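Local coordinates for uncharacterized protein MG377 homolog (Mycoplasma pneumoniae, PDB 1ZXJ) that is of unknown function but may act as a chaperone, with a mostly helical, three-lobed fold, at residues L30-L36 against A142-H147; P39-D43 against L148-W152; W152-I156 against R197-T202. All coordinates share one frame; numbering follows the deposited sequence.

Contact 1: L30-L36 against A142-H147; sequences LKSTAKL and ALVFNH
Leu143 and Ala34 meet at the middle of this contact, where the axes of strand 33-36 and of helix segment 142-147 run at 56° to each other and come within 8.2 Å. Starting from its base, Leu143 CB lies 3.3 Å from Ala34 CB, and CG stays against the same methyl while approaching the backbone N of Ala34. The first torsion, with CG beside the backbone N of Leu143 (chi1 -86°), sets CG against Ala34, and from there the two branches reach Ser32 and Leu30. CD1 goes to Ser32 O at 3.4 Å and to Leu30 CD1 at 3.8 Å, whereas CD2 reaches Ser32 CB at 4.0 Å. Leu30 closes this end of the patch: its CD2 sits 4.0 Å from Ala142 CB, and its CD1 comes 3.4 Å from Asn146 OD1, a methyl against the amide oxygen. At the other end, Leu36 lies roughly at right angles to His147, and Leu36 CD2 is 3.7 Å from His147 NE2, oblique to the ring. Phe102 meets that imidazole edge-to-face. The strand is half of a two-stranded antiparallel sheet with 102-105, through which Phe104 also touches Ala34 and Val144. Ser32 OG turns to Asp107 N for its hydrogen bond. Strand and helix are thus joined mainly by leucine and alanine side chains, with Ser32, Asn146 and His147 at the edges and without polar bonds between them: the grip should come mainly from burying hydrocarbon, while the strand's directional bonds are made to its neighbour 102-105.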
ATOM      1  N   LEU A  30       3.030  -8.215  15.039  1.00 71.22           N
ATOM      2  CA  LEU A  30       4.266  -7.459  15.165  1.00 68.93           C
ATOM      3  C   LEU A  30       4.415  -7.075  16.625  1.00 67.39           C
ATOM      4  O   LEU A  30       3.418  -6.981  17.339  1.00 67.18           O
ATOM      5  CB  LEU A  30       4.192  -6.182  14.326  1.00 69.19           C
ATOM      6  CG  LEU A  30       3.360  -6.154  13.038  1.00 69.11           C
ATOM      7  CD1 LEU A  30       1.871  -6.403  13.320  1.00 68.94           C
ATOM      8  CD2 LEU A  30       3.542  -4.791  12.389  1.00 69.59           C
ATOM      9  N   LYS A  31       5.651  -6.845  17.062  1.00 64.82           N
ATOM     10  CA  LYS A  31       5.899  -6.459  18.445  1.00 63.09           C
ATOM     11  C   LYS A  31       5.365  -5.047  18.709  1.00 61.43           C
ATOM     12  O   LYS A  31       5.331  -4.586  19.851  1.00 61.38           O
ATOM     13  CB  LYS A  31       7.395  -6.528  18.754  1.00 62.94           C
ATOM     14  N   SER A  32       4.952  -4.362  17.648  1.00 58.93           N
ATOM     15  CA  SER A  32       4.415  -3.015  17.783  1.00 57.08           C
ATOM     16  C   SER A  32       2.907  -3.073  17.941  1.00 55.77           C
ATOM     17  O   SER A  32       2.247  -3.948  17.374  1.00 56.58           O
ATOM     18  CB  SER A  32       4.782  -2.175  16.567  1.00 56.85           C
ATOM     19  OG  SER A  32       6.185  -2.020  16.482  1.00 57.60           O
ATOM     20  N   THR A  33       2.355  -2.136  18.700  1.00 53.39           N
ATOM     21  CA  THR A  33       0.924  -2.143  18.933  1.00 52.97           C
ATOM     22  C   THR A  33       0.226  -0.857  18.557  1.00 52.18           C
ATOM     23  O   THR A  33       0.807   0.222  18.632  1.00 51.87           O
ATOM     24  CB  THR A  33       0.619  -2.432  20.402  1.00 53.56           C
ATOM     25  OG1 THR A  33       1.136  -1.365  21.209  1.00 55.11           O
ATOM     26  CG2 THR A  33       1.258  -3.754  20.829  1.00 51.89           C
ATOM     27  N   ALA A  34      -1.037  -0.988  18.166  1.00 52.04           N
ATOM     28  CA  ALA A  34      -1.853   0.155  17.777  1.00 52.74           C
ATOM     29  C   ALA A  34      -3.207   0.109  18.495  1.00 53.04           C
ATOM     30  O   ALA A  34      -3.978  -0.845  18.343  1.00 53.11           O
ATOM     31  CB  ALA A  34      -2.053   0.161  16.271  1.00 53.34           C
ATOM     32  N   LYS A  35      -3.488   1.155  19.266  1.00 52.66           N
ATOM     33  CA  LYS A  35      -4.718   1.251  20.043  1.00 51.78           C
ATOM     34  C   LYS A  35      -5.675   2.304  19.492  1.00 49.69           C
ATOM     35  O   LYS A  35      -5.273   3.430  19.219  1.00 48.57           O
ATOM     36  CB  LYS A  35      -4.345   1.576  21.495  1.00 54.40           C
ATOM     37  CG  LYS A  35      -5.517   1.640  22.474  1.00 57.57           C
ATOM     38  CD  LYS A  35      -5.043   1.654  23.936  1.00 58.74           C
ATOM     39  CE  LYS A  35      -4.254   0.390  24.276  1.00 59.31           C
ATOM     40  NZ  LYS A  35      -4.110   0.202  25.749  1.00 61.45           N
ATOM     41  N   LEU A  36      -6.943   1.938  19.327  1.00 47.60           N
ATOM     42  CA  LEU A  36      -7.936   2.879  18.817  1.00 46.47           C
ATOM     43  C   LEU A  36      -8.532   3.764  19.911  1.00 48.18           C
ATOM     44  O   LEU A  36      -9.483   3.367  20.582  1.00 48.99           O
ATOM     45  CB  LEU A  36      -9.070   2.140  18.124  1.00 43.04           C
ATOM     46  CG  LEU A  36     -10.031   3.105  17.442  1.00 42.19           C
ATOM     47  CD1 LEU A  36      -9.234   4.020  16.537  1.00 42.96           C
ATOM     48  CD2 LEU A  36     -11.072   2.357  16.639  1.00 39.95           C
ATOM     49  N   ALA A 142       0.705  -0.734   8.742  1.00 28.53           N
ATOM     50  CA  ALA A 142       0.516  -2.155   9.017  1.00 28.28           C
ATOM     51  C   ALA A 142      -0.519  -2.361  10.120  1.00 29.18           C
ATOM     52  O   ALA A 142      -1.562  -2.993   9.905  1.00 27.48           O
ATOM     53  CB  ALA A 142       1.818  -2.774   9.420  1.00 27.86           C
ATOM     54  N   LEU A 143      -0.215  -1.810  11.296  1.00 30.25           N
ATOM     55  CA  LEU A 143      -1.099  -1.892  12.451  1.00 29.90           C
ATOM     56  C   LEU A 143      -2.516  -1.447  12.134  1.00 30.65           C
ATOM     57  O   LEU A 143      -3.484  -2.061  12.584  1.00 32.23           O
ATOM     58  CB  LEU A 143      -0.584  -1.023  13.596  1.00 29.04           C
ATOM     59  CG  LEU A 143       0.441  -1.523  14.614  1.00 30.12           C
ATOM     60  CD1 LEU A 143       0.609  -3.049  14.497  1.00 26.99           C
ATOM     61  CD2 LEU A 143       1.765  -0.761  14.421  1.00 26.40           C
ATOM     62  N   VAL A 144      -2.664  -0.378  11.372  1.00 30.69           N
ATOM     63  CA  VAL A 144      -4.009   0.073  11.091  1.00 32.86           C
ATOM     64  C   VAL A 144      -4.743  -0.882  10.177  1.00 35.39           C
ATOM     65  O   VAL A 144      -5.932  -1.145  10.373  1.00 34.96           O
ATOM     66  CB  VAL A 144      -4.016   1.470  10.491  1.00 31.34           C
ATOM     67  CG1 VAL A 144      -5.392   1.789   9.967  1.00 31.67           C
ATOM     68  CG2 VAL A 144      -3.610   2.479  11.561  1.00 30.40           C
ATOM     69  N   PHE A 145      -4.038  -1.407   9.182  1.00 38.21           N
ATOM     70  CA  PHE A 145      -4.656  -2.353   8.268  1.00 40.71           C
ATOM     71  C   PHE A 145      -5.039  -3.621   9.003  1.00 42.62           C
ATOM     72  O   PHE A 145      -6.077  -4.219   8.718  1.00 43.29           O
ATOM     73  CB  PHE A 145      -3.710  -2.695   7.123  1.00 42.25           C
ATOM     74  CG  PHE A 145      -3.835  -1.782   5.950  1.00 43.19           C
ATOM     75  CD1 PHE A 145      -4.713  -0.703   5.981  1.00 43.89           C
ATOM     76  CD2 PHE A 145      -3.065  -1.990   4.815  1.00 44.66           C
ATOM     77  CE1 PHE A 145      -4.822   0.162   4.896  1.00 44.44           C
ATOM     78  CE2 PHE A 145      -3.164  -1.126   3.715  1.00 46.54           C
ATOM     79  CZ  PHE A 145      -4.045  -0.050   3.758  1.00 45.81           C
ATOM     80  N   ASN A 146      -4.198  -4.046   9.936  1.00 44.46           N
ATOM     81  CA  ASN A 146      -4.507  -5.241  10.703  1.00 47.83           C
ATOM     82  C   ASN A 146      -5.854  -5.022  11.358  1.00 48.72           C
ATOM     83  O   ASN A 146      -6.710  -5.904  11.362  1.00 49.46           O
ATOM     84  CB  ASN A 146      -3.451  -5.480  11.784  1.00 50.38           C
ATOM     85  CG  ASN A 146      -2.229  -6.241  11.269  1.00 53.71           C
ATOM     86  OD1 ASN A 146      -1.155  -6.203  11.891  1.00 54.67           O
ATOM     87  ND2 ASN A 146      -2.390  -6.954  10.145  1.00 53.75           N
ATOM     88  N   HIS A 147      -6.037  -3.812  11.878  1.00 49.92           N
ATOM     89  CA  HIS A 147      -7.254  -3.411  12.568  1.00 51.26           C
ATOM     90  C   HIS A 147      -8.539  -3.444  11.741  1.00 51.57           C
ATOM     91  O   HIS A 147      -9.484  -4.150  12.074  1.00 51.91           O
ATOM     92  CB  HIS A 147      -7.072  -2.001  13.142  1.00 52.61           C
ATOM     93  CG  HIS A 147      -8.241  -1.516  13.945  1.00 53.23           C
ATOM     94  ND1 HIS A 147      -8.419  -1.842  15.273  1.00 53.54           N
ATOM     95  CD2 HIS A 147      -9.304  -0.752  13.598  1.00 52.83           C
ATOM     96  CE1 HIS A 147      -9.542  -1.300  15.710  1.00 53.47           C
ATOM     97  NE2 HIS A 147     -10.099  -0.634  14.713  1.00 54.05           N
TER

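Contact 2: P39-D43 against L148-W152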
ATOM      1  N   PRO A  39     -13.524   6.714  18.158  1.00 47.57           N
ATOM      2  CA  PRO A  39     -14.122   6.008  17.018  1.00 46.70           C
ATOM      3  C   PRO A  39     -13.872   6.841  15.757  1.00 46.91           C
ATOM      4  O   PRO A  39     -13.876   8.064  15.827  1.00 47.44           O
ATOM      5  CB  PRO A  39     -15.595   5.934  17.404  1.00 44.85           C
ATOM      6  CG  PRO A  39     -15.792   7.202  18.176  1.00 45.28           C
ATOM      7  CD  PRO A  39     -14.562   7.254  19.054  1.00 46.07           C
ATOM      8  N   ILE A  40     -13.650   6.185  14.619  1.00 46.99           N
ATOM      9  CA  ILE A  40     -13.384   6.885  13.354  1.00 45.77           C
ATOM     10  C   ILE A  40     -14.627   7.559  12.765  1.00 45.68           C
ATOM     11  O   ILE A  40     -15.710   6.968  12.748  1.00 45.27           O
ATOM     12  CB  ILE A  40     -12.809   5.918  12.294  1.00 45.60           C
ATOM     13  CG1 ILE A  40     -11.600   5.175  12.872  1.00 45.84           C
ATOM     14  CG2 ILE A  40     -12.419   6.693  11.044  1.00 43.58           C
ATOM     15  CD1 ILE A  40     -11.034   4.080  11.975  1.00 44.53           C
ATOM     16  N   GLN A  41     -14.463   8.784  12.268  1.00 45.30           N
ATOM     17  CA  GLN A  41     -15.586   9.528  11.701  1.00 45.24           C
ATOM     18  C   GLN A  41     -15.650   9.503  10.191  1.00 44.80           C
ATOM     19  O   GLN A  41     -15.235  10.443   9.516  1.00 45.09           O
ATOM     20  CB  GLN A  41     -15.565  10.972  12.184  1.00 45.13           C
ATOM     21  CG  GLN A  41     -15.584  11.096  13.693  1.00 47.95           C
ATOM     22  CD  GLN A  41     -16.636  10.207  14.336  1.00 48.75           C
ATOM     23  OE1 GLN A  41     -17.788  10.168  13.896  1.00 50.20           O
ATOM     24  NE2 GLN A  41     -16.247   9.492  15.390  1.00 50.09           N
ATOM     25  N   TYR A  42     -16.213   8.427   9.664  1.00 45.33           N
ATOM     26  CA  TYR A  42     -16.333   8.263   8.229  1.00 45.46           C
ATOM     27  C   TYR A  42     -17.190   9.315   7.551  1.00 46.48           C
ATOM     28  O   TYR A  42     -17.307   9.325   6.332  1.00 48.28           O
ATOM     29  CB  TYR A  42     -16.872   6.876   7.919  1.00 44.35           C
ATOM     30  CG  TYR A  42     -16.046   5.780   8.538  1.00 43.25           C
ATOM     31  CD1 TYR A  42     -16.318   5.319   9.820  1.00 41.86           C
ATOM     32  CD2 TYR A  42     -14.981   5.210   7.846  1.00 43.58           C
ATOM     33  CE1 TYR A  42     -15.556   4.312  10.400  1.00 42.06           C
ATOM     34  CE2 TYR A  42     -14.213   4.199   8.421  1.00 43.68           C
ATOM     35  CZ  TYR A  42     -14.511   3.757   9.694  1.00 42.25           C
ATOM     36  OH  TYR A  42     -13.788   2.736  10.252  1.00 43.77           O
ATOM     37  N   ASP A  43     -17.785  10.207   8.331  1.00 47.53           N
ATOM     38  CA  ASP A  43     -18.617  11.251   7.755  1.00 47.31           C
ATOM     39  C   ASP A  43     -17.833  12.546   7.574  1.00 45.88           C
ATOM     40  O   ASP A  43     -18.208  13.395   6.760  1.00 44.95           O
ATOM     41  CB  ASP A  43     -19.851  11.479   8.626  1.00 50.87           C
ATOM     42  CG  ASP A  43     -20.874  10.362   8.489  1.00 54.71           C
ATOM     43  OD1 ASP A  43     -21.816  10.311   9.307  1.00 57.21           O
ATOM     44  OD2 ASP A  43     -20.742   9.538   7.557  1.00 56.59           O
ATOM     45  N   LEU A 148      -8.576  -2.664  10.671  1.00 52.32           N
ATOM     46  CA  LEU A 148      -9.771  -2.591   9.844  1.00 53.35           C
ATOM     47  C   LEU A 148     -10.118  -3.892   9.133  1.00 54.25           C
ATOM     48  O   LEU A 148     -11.282  -4.128   8.817  1.00 54.00           O
ATOM     49  CB  LEU A 148      -9.626  -1.440   8.843  1.00 53.24           C
ATOM     50  CG  LEU A 148      -9.291  -0.116   9.543  1.00 53.45           C
ATOM     51  CD1 LEU A 148      -9.052   0.994   8.528  1.00 53.41           C
ATOM     52  CD2 LEU A 148     -10.428   0.245  10.478  1.00 52.91           C
ATOM     53  N   GLN A 149      -9.121  -4.735   8.876  1.00 55.76           N
ATOM     54  CA  GLN A 149      -9.385  -6.010   8.221  1.00 56.80           C
ATOM     55  C   GLN A 149     -10.496  -6.645   9.029  1.00 57.62           C
ATOM     56  O   GLN A 149     -11.448  -7.190   8.469  1.00 57.98           O
ATOM     57  CB  GLN A 149      -8.157  -6.908   8.248  1.00 58.51           C
ATOM     58  CG  GLN A 149      -7.630  -7.258   6.862  1.00 60.94           C
ATOM     59  CD  GLN A 149      -6.586  -8.362   6.890  1.00 62.59           C
ATOM     60  OE1 GLN A 149      -5.652  -8.338   7.702  1.00 64.00           O
ATOM     61  NE2 GLN A 149      -6.731  -9.334   5.993  1.00 64.27           N
ATOM     62  N   LYS A 150     -10.359  -6.570  10.353  1.00 57.76           N
ATOM     63  CA  LYS A 150     -11.379  -7.074  11.260  1.00 58.11           C
ATOM     64  C   LYS A 150     -12.691  -6.364  10.919  1.00 58.32           C
ATOM     65  O   LYS A 150     -13.567  -6.924  10.262  1.00 58.71           O
ATOM     66  CB  LYS A 150     -11.043  -6.730  12.705  1.00 59.66           C
ATOM     67  CG  LYS A 150      -9.926  -7.519  13.346  1.00 62.90           C
ATOM     68  CD  LYS A 150      -9.785  -7.113  14.823  1.00 64.22           C
ATOM     69  CE  LYS A 150     -11.116  -7.269  15.593  1.00 64.99           C
ATOM     70  NZ  LYS A 150     -11.045  -6.863  17.038  1.00 64.42           N
ATOM     71  N   GLU A 151     -12.808  -5.118  11.365  1.00 57.89           N
ATOM     72  CA  GLU A 151     -14.003  -4.317  11.132  1.00 57.83           C
ATOM     73  C   GLU A 151     -14.645  -4.568   9.758  1.00 56.18           C
ATOM     74  O   GLU A 151     -15.803  -4.964   9.685  1.00 54.95           O
ATOM     75  CB  GLU A 151     -13.684  -2.814  11.301  1.00 59.88           C
ATOM     76  CG  GLU A 151     -14.684  -2.016  12.186  1.00 63.40           C
ATOM     77  CD  GLU A 151     -14.743  -0.501  11.855  1.00 65.72           C
ATOM     78  OE1 GLU A 151     -15.342  -0.134  10.814  1.00 66.57           O
ATOM     79  OE2 GLU A 151     -14.192   0.325  12.627  1.00 65.43           O
ATOM     80  N   TRP A 152     -13.901  -4.370   8.673  1.00 55.70           N
ATOM     81  CA  TRP A 152     -14.476  -4.552   7.338  1.00 55.50           C
ATOM     82  C   TRP A 152     -14.568  -5.987   6.864  1.00 56.07           C
ATOM     83  O   TRP A 152     -15.209  -6.265   5.853  1.00 54.54           O
ATOM     84  CB  TRP A 152     -13.697  -3.750   6.296  1.00 54.89           C
ATOM     85  CG  TRP A 152     -13.545  -2.308   6.636  1.00 55.79           C
ATOM     86  CD1 TRP A 152     -14.396  -1.552   7.379  1.00 55.67           C
ATOM     87  CD2 TRP A 152     -12.479  -1.437   6.239  1.00 56.63           C
ATOM     88  NE1 TRP A 152     -13.933  -0.266   7.469  1.00 56.96           N
ATOM     89  CE2 TRP A 152     -12.760  -0.166   6.773  1.00 56.92           C
ATOM     90  CE3 TRP A 152     -11.323  -1.604   5.470  1.00 56.77           C
ATOM     91  CZ2 TRP A 152     -11.919   0.930   6.578  1.00 56.62           C
ATOM     92  CZ3 TRP A 152     -10.490  -0.513   5.275  1.00 57.17           C
ATOM     93  CH2 TRP A 152     -10.797   0.738   5.823  1.00 56.78           C
TER
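Tyr42 reaches from the loop after strand 33-36 to the last turn of helix 129-152, where its hydroxyl meets the carboxylate of Glu151. The two side chains approach from opposite directions, with ring and carboxylate planes turned 74° apart. Tyr42 OH gives a weak hydrogen bond to Glu151 OE2 at 3.4 Å, and Glu151 OE1 is 3.3 Å from the same hydroxyl. Beyond CG the glutamate chain is extended (chi2 -154°), which carries its acid group out from the helix to the phenol. Tyr42 holds its CG beside its own backbone N, and Ile40 CG2 lies over one face of the tyrosine ring, 3.8 Å above the plane and offset toward the rim. Ile40 thereby works with two branches: CG2 lies on the tyrosine, while the CG1 branch, extended at chi2, takes CD1 to Leu148 CD2 at 4.2 Å, the two side chains meeting at a slant. The segment 39-43 has no regular structure; it is part of the connection from strand 33-36 to strand 46-48, laid beside the C-terminal turn of a long helix, and the nearest CA atoms, those of Ile40 and Leu148, are 10.7 Å apart, so the gap is bridged by side chains. On the helix, Leu148 CB lies 3.6 Å above one face of the Trp152 indole, one turn further on. That indole brings CZ2 to within 4.4 Å of Tyr42 CE2, oblique to the phenol ring. Phe206 meets the Tyr42 ring at about 40°, and His205 lies edge-to-face with Trp152. Standing at the C-terminal end of a helix, the Glu151 carboxylate would probably feel a slightly unfavourable helix field, which the phenol could partly offset.

Contact 3: W152-I156 against R197-T202; sequences WKVEI and RMVLET
Val154 and Met198 pass each other in opposite directions, with the methionine CE 3.2 Å from Val154 CG1 and in touch with CG2 as well. CG1, anti to the valine backbone N (chi1 -178°), also lies beside the guanidinium of Arg197, 3.1 Å from NH1 and oblique to its plane. Further along the chain Ile156 CD1 rests 3.8 Å from Arg197 CD, so the aliphatic part of the arginine runs beside two hydrophobic residues. At the other end the six-membered side of the Trp152 indole approaches the helix: Thr202 OG1 lies in the ring plane at the edge, 3.5 Å from CH2, and Glu201 O stands over one face, with Glu201 CB near CZ3. The next shell fixes these groups. Thr202 OG1 donates to Met198 O at 3.1 Å from above the carbonyl plane, 43° out of it; this bond ties the hydroxyl to its own helix, and the oxygen is shared with the backbone N of Thr202. A salt bridge of 3.5 Å between Arg197 NH1 and Glu201 OE2 steadies the guanidinium beside Val154. On the opposing segment Lys153, with positive phi, ends helix 129-152 in a Schellman motif, which swings the chain from Trp152 to Val154 so that both face helix 183-204. Gln149 NE2 bonds to Val154 O and holds the new direction. This connection thus leads from helix 129-152 to helix 158-171 along helix 183-204, where Met198 also packs on Gln149 of the helix just left; on its far side, Thr202 further touches Phe91 and Ile98 of helix 74-98.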
ATOM      1  N   TRP A 152     -13.901  -4.370   8.673  1.00 55.70           N
ATOM      2  CA  TRP A 152     -14.476  -4.552   7.338  1.00 55.50           C
ATOM      3  C   TRP A 152     -14.568  -5.987   6.864  1.00 56.07           C
ATOM      4  O   TRP A 152     -15.209  -6.265   5.853  1.00 54.54           O
ATOM      5  CB  TRP A 152     -13.697  -3.750   6.296  1.00 54.89           C
ATOM      6  CG  TRP A 152     -13.545  -2.308   6.636  1.00 55.79           C
ATOM      7  CD1 TRP A 152     -14.396  -1.552   7.379  1.00 55.67           C
ATOM      8  CD2 TRP A 152     -12.479  -1.437   6.239  1.00 56.63           C
ATOM      9  NE1 TRP A 152     -13.933  -0.266   7.469  1.00 56.96           N
ATOM     10  CE2 TRP A 152     -12.760  -0.166   6.773  1.00 56.92           C
ATOM     11  CE3 TRP A 152     -11.323  -1.604   5.470  1.00 56.77           C
ATOM     12  CZ2 TRP A 152     -11.919   0.930   6.578  1.00 56.62           C
ATOM     13  CZ3 TRP A 152     -10.490  -0.513   5.275  1.00 57.17           C
ATOM     14  CH2 TRP A 152     -10.797   0.738   5.823  1.00 56.78           C
ATOM     15  N   LYS A 153     -13.938  -6.897   7.597  1.00 57.45           N
ATOM     16  CA  LYS A 153     -13.954  -8.298   7.212  1.00 59.08           C
ATOM     17  C   LYS A 153     -13.426  -8.413   5.782  1.00 58.89           C
ATOM     18  O   LYS A 153     -14.184  -8.390   4.809  1.00 59.30           O
ATOM     19  CB  LYS A 153     -15.378  -8.864   7.313  1.00 60.82           C
ATOM     20  CG  LYS A 153     -15.751  -9.363   8.708  1.00 62.75           C
ATOM     21  CD  LYS A 153     -17.081 -10.119   8.713  1.00 63.65           C
ATOM     22  CE  LYS A 153     -18.275  -9.171   8.689  1.00 64.24           C
ATOM     23  NZ  LYS A 153     -18.330  -8.313   9.916  1.00 64.31           N
ATOM     24  N   VAL A 154     -12.112  -8.531   5.657  1.00 58.17           N
ATOM     25  CA  VAL A 154     -11.504  -8.626   4.344  1.00 57.27           C
ATOM     26  C   VAL A 154     -10.574  -9.810   4.248  1.00 56.55           C
ATOM     27  O   VAL A 154      -9.783 -10.067   5.156  1.00 54.30           O
ATOM     28  CB  VAL A 154     -10.714  -7.354   4.015  1.00 56.94           C
ATOM     29  CG1 VAL A 154     -10.134  -7.444   2.614  1.00 58.09           C
ATOM     30  CG2 VAL A 154     -11.614  -6.165   4.132  1.00 56.07           C
ATOM     31  N   GLU A 155     -10.677 -10.533   3.139  1.00 57.17           N
ATOM     32  CA  GLU A 155      -9.826 -11.687   2.937  1.00 57.99           C
ATOM     33  C   GLU A 155      -9.583 -12.050   1.484  1.00 57.20           C
ATOM     34  O   GLU A 155     -10.462 -11.924   0.632  1.00 57.73           O
ATOM     35  CB  GLU A 155     -10.389 -12.897   3.666  1.00 59.75           C
ATOM     36  CG  GLU A 155      -9.460 -14.098   3.623  1.00 64.51           C
ATOM     37  CD  GLU A 155      -8.065 -13.774   4.136  1.00 66.82           C
ATOM     38  OE1 GLU A 155      -7.284 -13.114   3.408  1.00 67.73           O
ATOM     39  OE2 GLU A 155      -7.759 -14.172   5.281  1.00 68.25           O
ATOM     40  N   ILE A 156      -8.359 -12.493   1.225  1.00 56.23           N
ATOM     41  CA  ILE A 156      -7.934 -12.924  -0.094  1.00 55.67           C
ATOM     42  C   ILE A 156      -7.875 -14.437  -0.015  1.00 55.10           C
ATOM     43  O   ILE A 156      -7.058 -14.981   0.725  1.00 55.73           O
ATOM     44  CB  ILE A 156      -6.530 -12.386  -0.435  1.00 55.72           C
ATOM     45  CG1 ILE A 156      -6.633 -10.941  -0.933  1.00 56.50           C
ATOM     46  CG2 ILE A 156      -5.872 -13.262  -1.489  1.00 55.10           C
ATOM     47  CD1 ILE A 156      -7.237  -9.974   0.048  1.00 57.24           C
ATOM     48  N   ARG A 197      -5.911  -4.316  -1.595  1.00 33.36           N
ATOM     49  CA  ARG A 197      -7.346  -4.340  -1.336  1.00 33.69           C
ATOM     50  C   ARG A 197      -7.743  -3.477  -0.137  1.00 33.49           C
ATOM     51  O   ARG A 197      -8.814  -2.883  -0.129  1.00 32.87           O
ATOM     52  CB  ARG A 197      -7.830  -5.773  -1.140  1.00 34.52           C
ATOM     53  CG  ARG A 197      -9.335  -5.915  -1.265  1.00 37.65           C
ATOM     54  CD  ARG A 197      -9.740  -7.345  -1.051  1.00 42.51           C
ATOM     55  NE  ARG A 197     -11.118  -7.617  -1.441  1.00 47.38           N
ATOM     56  CZ  ARG A 197     -12.193  -7.215  -0.767  1.00 50.64           C
ATOM     57  NH1 ARG A 197     -12.071  -6.505   0.351  1.00 50.97           N
ATOM     58  NH2 ARG A 197     -13.402  -7.553  -1.202  1.00 53.24           N
ATOM     59  N   MET A 198      -6.893  -3.423   0.881  1.00 32.92           N
ATOM     60  CA  MET A 198      -7.171  -2.582   2.031  1.00 33.09           C
ATOM     61  C   MET A 198      -7.119  -1.130   1.549  1.00 33.31           C
ATOM     62  O   MET A 198      -7.921  -0.300   1.979  1.00 33.65           O
ATOM     63  CB  MET A 198      -6.131  -2.789   3.139  1.00 34.35           C
ATOM     64  CG  MET A 198      -6.231  -4.126   3.892  1.00 36.24           C
ATOM     65  SD  MET A 198      -7.724  -4.289   4.862  1.00 35.21           S
ATOM     66  CE  MET A 198      -8.816  -4.687   3.589  1.00 35.98           C
ATOM     67  N   VAL A 199      -6.176  -0.826   0.657  1.00 30.38           N
ATOM     68  CA  VAL A 199      -6.069   0.517   0.136  1.00 28.95           C
ATOM     69  C   VAL A 199      -7.359   0.860  -0.581  1.00 30.65           C
ATOM     70  O   VAL A 199      -8.011   1.857  -0.281  1.00 29.80           O
ATOM     71  CB  VAL A 199      -4.892   0.652  -0.833  1.00 29.21           C
ATOM     72  CG1 VAL A 199      -5.048   1.893  -1.684  1.00 26.63           C
ATOM     73  CG2 VAL A 199      -3.603   0.751  -0.045  1.00 30.71           C
ATOM     74  N   LEU A 200      -7.753   0.030  -1.527  1.00 31.60           N
ATOM     75  CA  LEU A 200      -8.980   0.334  -2.227  1.00 32.38           C
ATOM     76  C   LEU A 200     -10.160   0.448  -1.257  1.00 31.86           C
ATOM     77  O   LEU A 200     -11.064   1.263  -1.456  1.00 29.28           O
ATOM     78  CB  LEU A 200      -9.245  -0.728  -3.290  1.00 33.55           C
ATOM     79  CG  LEU A 200      -8.110  -0.844  -4.321  1.00 36.25           C
ATOM     80  CD1 LEU A 200      -8.469  -1.913  -5.344  1.00 35.72           C
ATOM     81  CD2 LEU A 200      -7.865   0.506  -5.017  1.00 34.77           C
ATOM     82  N   GLU A 201     -10.125  -0.360  -0.201  1.00 32.47           N
ATOM     83  CA  GLU A 201     -11.173  -0.394   0.821  1.00 33.31           C
ATOM     84  C   GLU A 201     -11.206   0.854   1.703  1.00 32.34           C
ATOM     85  O   GLU A 201     -12.271   1.372   2.032  1.00 30.79           O
ATOM     86  CB  GLU A 201     -10.994  -1.634   1.694  1.00 36.07           C
ATOM     87  CG  GLU A 201     -11.651  -2.879   1.148  1.00 40.55           C
ATOM     88  CD  GLU A 201     -13.161  -2.792   1.171  1.00 44.47           C
ATOM     89  OE1 GLU A 201     -13.690  -2.041   2.021  1.00 46.35           O
ATOM     90  OE2 GLU A 201     -13.820  -3.488   0.359  1.00 45.94           O
ATOM     91  N   THR A 202     -10.029   1.309   2.105  1.00 31.74           N
ATOM     92  CA  THR A 202      -9.909   2.512   2.907  1.00 29.98           C
ATOM     93  C   THR A 202     -10.541   3.641   2.093  1.00 30.15           C
ATOM     94  O   THR A 202     -11.430   4.331   2.559  1.00 30.81           O
ATOM     95  CB  THR A 202      -8.431   2.804   3.204  1.00 29.81           C
ATOM     96  OG1 THR A 202      -7.966   1.901   4.217  1.00 29.89           O
ATOM     97  CG2 THR A 202      -8.252   4.209   3.675  1.00 34.22           C
TER

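Helix 129-152 carries one side of contacts 1 and 2, and contact 3 begins at its last residue, Trp152, which contacts 2 and 3 share. The centres of contacts 1 and 2 are about 13 Å apart, those of 2 and 3 about 11 Å, and those of 1 and 3 about 15 Å. Along the chain the segments of contacts 1 and 2 alternate, strand and loop pairing in the same order with successive turns of the helix, while contact 3 opens afterwards. Phe145 packs on Met198, Val199 and Thr202, linking contacts 1 and 3. The helix therefore ties the N-terminal segment to helix 183-204 within one mostly helical body.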